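Local atomic coordinates of ficolin-3 (PDB entry 2J5Z), a protein that acts as a lectin of innate immunity, its fibrinogen-like recognition domain binding sugars such as galactose. Residues A[148-154]-A[174-178]. Residues are numbered along the deposited sequence; the frame is centred on the assembly and turned at random.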
ATOM      1  N   HIS A 148      -7.310  32.357  -3.995  1.00 17.47           N
ATOM      2  CA  HIS A 148      -6.240  31.833  -4.813  1.00 16.33           C
ATOM      3  C   HIS A 148      -6.647  31.587  -6.255  1.00 16.00           C
ATOM      4  O   HIS A 148      -5.795  31.383  -7.117  1.00 16.14           O
ATOM      5  CB  HIS A 148      -5.664  30.581  -4.157  1.00 16.46           C
ATOM      6  CG  HIS A 148      -4.916  30.895  -2.903  1.00 16.13           C
ATOM      7  ND1 HIS A 148      -5.457  30.722  -1.650  1.00 17.86           N
ATOM      8  CD2 HIS A 148      -3.698  31.444  -2.717  1.00 15.94           C
ATOM      9  CE1 HIS A 148      -4.587  31.123  -0.739  1.00 16.11           C
ATOM     10  NE2 HIS A 148      -3.512  31.567  -1.361  1.00 19.04           N
ATOM     11  N   SER A 149      -7.940  31.647  -6.525  1.00 15.77           N
ATOM     12  CA  SER A 149      -8.403  31.467  -7.900  1.00 16.04           C
ATOM     13  C   SER A 149      -7.879  32.592  -8.781  1.00 16.29           C
ATOM     14  O   SER A 149      -7.873  33.747  -8.364  1.00 17.22           O
ATOM     15  CB  SER A 149      -9.919  31.423  -7.977  1.00 16.58           C
ATOM     16  OG  SER A 149     -10.317  31.086  -9.304  1.00 15.59           O
ATOM     17  N   GLY A 150      -7.425  32.256  -9.985  1.00 16.11           N
ATOM     18  CA  GLY A 150      -6.895  33.262 -10.909  1.00 17.40           C
ATOM     19  C   GLY A 150      -5.410  33.527 -10.754  1.00 17.55           C
ATOM     20  O   GLY A 150      -4.837  34.353 -11.487  1.00 19.49           O
ATOM     21  N   ARG A 151      -4.768  32.834  -9.815  1.00 16.76           N
ATOM     22  CA  ARG A 151      -3.372  33.095  -9.522  1.00 16.60           C
ATOM     23  C   ARG A 151      -2.477  31.983 -10.041  1.00 16.50           C
ATOM     24  O   ARG A 151      -2.889  30.827 -10.071  1.00 15.36           O
ATOM     25  CB  ARG A 151      -3.167  33.304  -8.018  1.00 17.65           C
ATOM     26  CG  ARG A 151      -3.958  34.494  -7.501  1.00 19.25           C
ATOM     27  CD  ARG A 151      -3.807  34.723  -6.026  1.00 20.09           C
ATOM     28  NE  ARG A 151      -4.653  35.840  -5.622  1.00 22.73           N
ATOM     29  CZ  ARG A 151      -4.292  37.118  -5.704  1.00 22.77           C
ATOM     30  NH1 ARG A 151      -3.077  37.449  -6.147  1.00 21.88           N
ATOM     31  NH2 ARG A 151      -5.139  38.068  -5.321  1.00 22.21           N
ATOM     32  N   PRO A 152      -1.262  32.343 -10.483  1.00 16.58           N
ATOM     33  CA  PRO A 152      -0.309  31.347 -10.961  1.00 15.83           C
ATOM     34  C   PRO A 152       0.250  30.546  -9.795  1.00 15.85           C
ATOM     35  O   PRO A 152       0.192  30.987  -8.656  1.00 15.53           O
ATOM     36  CB  PRO A 152       0.801  32.203 -11.587  1.00 17.47           C
ATOM     37  CG  PRO A 152       0.764  33.474 -10.778  1.00 18.01           C
ATOM     38  CD  PRO A 152      -0.709  33.713 -10.550  1.00 17.52           C
ATOM     39  N   PHE A 153       0.768  29.362 -10.086  1.00 15.24           N
ATOM     40  CA  PHE A 153       1.455  28.565  -9.084  1.00 15.53           C
ATOM     41  C   PHE A 153       2.859  29.146  -8.921  1.00 16.00           C
ATOM     42  O   PHE A 153       3.474  29.565  -9.919  1.00 16.59           O
ATOM     43  CB  PHE A 153       1.527  27.122  -9.601  1.00 14.47           C
ATOM     44  CG  PHE A 153       1.742  26.089  -8.530  1.00 14.18           C
ATOM     45  CD1 PHE A 153       0.701  25.706  -7.701  1.00 14.20           C
ATOM     46  CD2 PHE A 153       2.977  25.456  -8.394  1.00 14.44           C
ATOM     47  CE1 PHE A 153       0.877  24.732  -6.736  1.00 15.10           C
ATOM     48  CE2 PHE A 153       3.167  24.477  -7.422  1.00 14.15           C
ATOM     49  CZ  PHE A 153       2.119  24.112  -6.591  1.00 15.47           C
ATOM     50  N   THR A 154       3.361  29.197  -7.684  1.00 17.93           N
ATOM     51  CA  THR A 154       4.780  29.547  -7.441  1.00 18.86           C
ATOM     52  C   THR A 154       5.485  28.551  -6.534  1.00 18.63           C
ATOM     53  O   THR A 154       4.897  27.994  -5.591  1.00 17.22           O
ATOM     54  CB  THR A 154       5.078  31.040  -6.988  1.00 21.63           C
ATOM     55  OG1 THR A 154       5.470  31.125  -5.605  1.00 24.07           O
ATOM     56  CG2 THR A 154       3.956  31.949  -7.294  1.00 19.61           C
ATOM     57  N   ALA A 174       4.490  25.441  -1.712  1.00 18.13           N
ATOM     58  CA  ALA A 174       4.234  25.708  -3.119  1.00 16.84           C
ATOM     59  C   ALA A 174       2.720  25.825  -3.253  1.00 15.94           C
ATOM     60  O   ALA A 174       1.995  24.997  -2.723  1.00 14.94           O
ATOM     61  CB  ALA A 174       4.744  24.550  -3.985  1.00 18.02           C
ATOM     62  N   TRP A 175       2.238  26.834  -3.968  1.00 15.07           N
ATOM     63  CA  TRP A 175       0.795  27.068  -4.026  1.00 14.31           C
ATOM     64  C   TRP A 175       0.555  28.206  -4.987  1.00 15.09           C
ATOM     65  O   TRP A 175       1.497  28.812  -5.494  1.00 15.70           O
ATOM     66  CB  TRP A 175       0.291  27.504  -2.650  1.00 14.83           C
ATOM     67  CG  TRP A 175      -1.162  27.256  -2.287  1.00 13.71           C
ATOM     68  CD1 TRP A 175      -2.118  28.211  -1.990  1.00 13.31           C
ATOM     69  CD2 TRP A 175      -1.794  25.990  -2.087  1.00 14.62           C
ATOM     70  NE1 TRP A 175      -3.297  27.606  -1.641  1.00 14.11           N
ATOM     71  CE2 TRP A 175      -3.132  26.245  -1.692  1.00 14.37           C
ATOM     72  CE3 TRP A 175      -1.364  24.660  -2.212  1.00 13.36           C
ATOM     73  CZ2 TRP A 175      -4.046  25.217  -1.416  1.00 13.63           C
ATOM     74  CZ3 TRP A 175      -2.265  23.642  -1.938  1.00 13.44           C
ATOM     75  CH2 TRP A 175      -3.597  23.924  -1.555  1.00 14.37           C
ATOM     76  N   TRP A 176      -0.717  28.513  -5.200  1.00 15.30           N
ATOM     77  CA  TRP A 176      -1.088  29.638  -6.028  1.00 15.49           C
ATOM     78  C   TRP A 176      -1.074  30.879  -5.146  1.00 16.37           C
ATOM     79  O   TRP A 176      -2.116  31.500  -4.916  1.00 16.46           O
ATOM     80  CB  TRP A 176      -2.470  29.397  -6.639  1.00 14.09           C
ATOM     81  CG  TRP A 176      -2.546  28.099  -7.413  1.00 12.39           C
ATOM     82  CD1 TRP A 176      -2.218  27.906  -8.737  1.00 13.18           C
ATOM     83  CD2 TRP A 176      -2.950  26.817  -6.909  1.00 11.69           C
ATOM     84  NE1 TRP A 176      -2.403  26.580  -9.081  1.00 12.79           N
ATOM     85  CE2 TRP A 176      -2.851  25.893  -7.977  1.00 12.29           C
ATOM     86  CE3 TRP A 176      -3.385  26.357  -5.652  1.00 12.40           C
ATOM     87  CZ2 TRP A 176      -3.163  24.537  -7.829  1.00 11.93           C
ATOM     88  CZ3 TRP A 176      -3.716  25.009  -5.510  1.00 12.02           C
ATOM     89  CH2 TRP A 176      -3.598  24.112  -6.596  1.00 12.35           C
ATOM     90  N   TYR A 177       0.119  31.235  -4.661  1.00 17.23           N
ATOM     91  CA  TYR A 177       0.256  32.303  -3.659  1.00 18.22           C
ATOM     92  C   TYR A 177      -0.160  33.687  -4.155  1.00 19.12           C
ATOM     93  O   TYR A 177       0.044  34.045  -5.315  1.00 19.09           O
ATOM     94  CB  TYR A 177       1.694  32.380  -3.119  1.00 17.91           C
ATOM     95  CG  TYR A 177       2.105  31.177  -2.313  1.00 17.36           C
ATOM     96  CD1 TYR A 177       1.424  30.828  -1.149  1.00 16.56           C
ATOM     97  CD2 TYR A 177       3.167  30.383  -2.718  1.00 17.02           C
ATOM     98  CE1 TYR A 177       1.790  29.708  -0.405  1.00 17.55           C
ATOM     99  CE2 TYR A 177       3.539  29.272  -1.985  1.00 16.37           C
ATOM    100  CZ  TYR A 177       2.857  28.944  -0.830  1.00 16.96           C
ATOM    101  OH  TYR A 177       3.216  27.828  -0.104  1.00 18.78           O
ATOM    102  N   ALA A 178      -0.718  34.458  -3.234  1.00 20.46           N
ATOM    103  CA  ALA A 178      -0.947  35.882  -3.437  1.00 21.55           C
ATOM    104  C   ALA A 178       0.142  36.609  -2.632  1.00 22.24           C
ATOM    105  O   ALA A 178       1.279  36.728  -3.092  1.00 22.69           O
ATOM    106  CB  ALA A 178      -2.342  36.245  -2.951  1.00 21.21           C
TER
HETATM  107  O   HOH W   1      -0.902  35.978  -7.087  1.00 29.59           O
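Neither segment is a regular strand, yet the backbones meet antiparallel at one hydrogen-bonded bridge, Thr154 with Trp175. Thr154 N donates to Trp175 O at 2.9 Å and 172°; the return bond, Trp175 N to Thr154 O, is weak at 3.3 Å and 155°. Phe153 CA and Trp176 CA lie 4.1 Å apart, with a CA-H...O contact from Trp176 CA to Pro152 O (3.2 Å). Trp176 centres an inverse gamma turn, closed by a weak Tyr177 N to Trp175 O bond (2.9 Å). A type II turn, closed by Arg151 N to His148 O (3.2 Å), sets the CA-to-CB bonds of both residues toward segment 174-178.

Both loops belong to the fibrinogen C-terminal domain and flank helix 167-171, where Thr154 and Tyr177 both pack on Ala168. Neither is a ligand: the Thr154 side chain lies about 7 Å from the calcium, that of Tyr177 about 6 Å from the galactose.

Two T-shaped aromatic pairs follow. Phe153 directs its edge at the face of the Trp176 pyrrole ring (centroids 5.0 Å, planes 73°), while Trp176 NE1 hydrogen-bonds to Tyr129 O; the edge of the Trp175 five-membered ring meets the His148 ring face (centroids 4.6 Å, planes 82°). Ala178 CB packs over one guanidinium face, 3.5 Å from Arg151 CZ; Arg151 NE hydrogen-bonds to Leu147 O, and a water links Arg151 NH1 to Tyr177 O.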